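Local coordinates for alpha-1,2-mannosidase (Bacteroides thetaiotaomicron, PDB 2WW2), which hydrolyses alpha-mannosides as a calcium-dependent glycoside hydrolase of family GH92, working with inversion of configuration at the anomeric carbon, at the interface of chains A and B. Coordinates in Å, arbitrary orientation; residue numbers count along the deposited sequence, not the author numbering. Chains: chain A/B, Alpha-1,2-mannosidase.

The interface of chains A and B. Residues chain A 493, 502-504, 509; chain B 504.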
loop_
_atom_site.group_PDB
_atom_site.type_symbol
_atom_site.label_atom_id
_atom_site.label_comp_id
_atom_site.label_asym_id
_atom_site.label_seq_id
_atom_site.Cartn_x
_atom_site.Cartn_y
_atom_site.Cartn_z
ATOM N N TRP A 493 -14.962 -17.908 0.786
ATOM C CA TRP A 493 -13.901 -18.404 -0.104
ATOM C C TRP A 493 -14.589 -19.252 -1.167
ATOM O O TRP A 493 -15.737 -18.970 -1.522
ATOM C CB TRP A 493 -12.862 -19.196 0.706
ATOM C CG TRP A 493 -11.548 -19.479 0.047
ATOM C CD1 TRP A 493 -10.911 -20.685 0.008
ATOM C CD2 TRP A 493 -10.677 -18.544 -0.616
ATOM N NE1 TRP A 493 -9.709 -20.566 -0.647
ATOM C CE2 TRP A 493 -9.545 -19.265 -1.047
ATOM C CE3 TRP A 493 -10.757 -17.169 -0.908
ATOM C CZ2 TRP A 493 -8.489 -18.665 -1.746
ATOM C CZ3 TRP A 493 -9.699 -16.573 -1.604
ATOM C CH2 TRP A 493 -8.585 -17.322 -2.013
ATOM N N ARG A 502 -10.234 -23.914 -2.174
ATOM C CA ARG A 502 -9.118 -23.465 -3.002
ATOM C C ARG A 502 -7.883 -23.226 -2.120
ATOM O O ARG A 502 -8.003 -22.762 -0.985
ATOM C CB ARG A 502 -9.500 -22.199 -3.781
ATOM C CG ARG A 502 -8.387 -21.676 -4.669
ATOM C CD ARG A 502 -8.853 -20.709 -5.747
ATOM N NE ARG A 502 -9.035 -19.358 -5.249
ATOM C CZ ARG A 502 -8.769 -18.245 -5.937
ATOM N NH1 ARG A 502 -8.280 -18.298 -7.168
ATOM N NH2 ARG A 502 -8.991 -17.064 -5.379
ATOM N N ASP A 503 -6.706 -23.581 -2.630
ATOM C CA ASP A 503 -5.454 -23.441 -1.887
ATOM C C ASP A 503 -5.165 -21.981 -1.545
ATOM O O ASP A 503 -5.604 -21.074 -2.254
ATOM C CB ASP A 503 -4.276 -23.930 -2.748
ATOM C CG ASP A 503 -4.307 -25.431 -3.010
ATOM O OD1 ASP A 503 -4.999 -26.174 -2.279
ATOM O OD2 ASP A 503 -3.605 -25.872 -3.950
ATOM N N ARG A 504 -4.390 -21.770 -0.488
ATOM C CA ARG A 504 -3.754 -20.471 -0.201
ATOM C C ARG A 504 -4.744 -19.331 -0.051
ATOM O O ARG A 504 -4.776 -18.398 -0.860
ATOM C CB ARG A 504 -2.680 -20.115 -1.240
ATOM C CG ARG A 504 -1.506 -21.081 -1.295
ATOM C CD ARG A 504 -0.618 -21.032 -0.037
ATOM N NE ARG A 504 0.457 -20.040 -0.136
ATOM C CZ ARG A 504 1.641 -20.275 -0.702
ATOM N NH1 ARG A 504 1.898 -21.460 -1.244
ATOM N NH2 ARG A 504 2.570 -19.325 -0.741
ATOM N N GLU A 509 -7.396 -11.092 -2.429
ATOM C CA GLU A 509 -7.171 -11.493 -3.819
ATOM C C GLU A 509 -8.412 -11.332 -4.714
ATOM O O GLU A 509 -9.451 -11.945 -4.480
ATOM C CB GLU A 509 -6.629 -12.928 -3.865
ATOM C CG GLU A 509 -6.356 -13.456 -5.264
ATOM C CD GLU A 509 -5.826 -14.881 -5.222
ATOM O OE1 GLU A 509 -5.356 -15.386 -6.263
ATOM O OE2 GLU A 509 -5.870 -15.492 -4.137
ATOM N N ARG B 504 -3.188 -18.512 -10.676
ATOM C CA ARG B 504 -3.206 -17.341 -9.802
ATOM C C ARG B 504 -2.530 -16.115 -10.392
ATOM O O ARG B 504 -1.605 -15.574 -9.793
ATOM C CB ARG B 504 -2.523 -17.664 -8.475
ATOM C CG ARG B 504 -3.165 -18.778 -7.725
ATOM C CD ARG B 504 -4.194 -18.256 -6.758
ATOM N NE ARG B 504 -4.743 -19.374 -6.023
ATOM C CZ ARG B 504 -5.209 -19.315 -4.791
ATOM N NH1 ARG B 504 -5.207 -18.180 -4.108
ATOM N NH2 ARG B 504 -5.672 -20.415 -4.247
#
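B:Arg504 lays its guanidinium against A:Arg502, A:Glu509 and the backbone of A:Asp503 and A:Arg504. The charged contact is a salt bridge: NH1 of B:Arg504 lies 2.8 Å from the carboxylate oxygen OE2 of A:Glu509, which accepts on its syn lone pair, though the bond is well bent (118° at H). A:Glu509 reaches this far because its side chain is fully extended, with CG anti to the backbone N (chi1 -180°). NH1 of B:Arg504 also donates a longer bond, 3.3 Å, to the backbone O of A:Arg504, coming from above the carbonyl plane. The approach of NH2 to the A:Asp503 carbonyl is implausibly short, so the exact placement of the guanidinium tip is doubtful.

Stacking supplies the second element. The guanidiniums of A:Arg502 and B:Arg504 lie nearly parallel, 12° apart, in a stack offset toward the rim. Their CZ atoms are 3.9 Å apart. OE2 of A:Glu509 is also 3.7 Å from NH2 of A:Arg502 and probably offsets the like charges. An alanine in place of A:Arg502 would probably leave one face of the B:Arg504 guanidinium without its stacking partner and A:Glu509 without its same-chain counter-charge.

Alongside, A:Trp493, whose indole edge comes near B:Arg504, donates an almost straight 2.8 Å bond from NE1 to A:Arg502 O, which probably helps to hold the loop. All six residues lie in loops, A:Trp493 just after strand 491-492, and since the enzyme is a monomer, this small patch may reflect crystal packing.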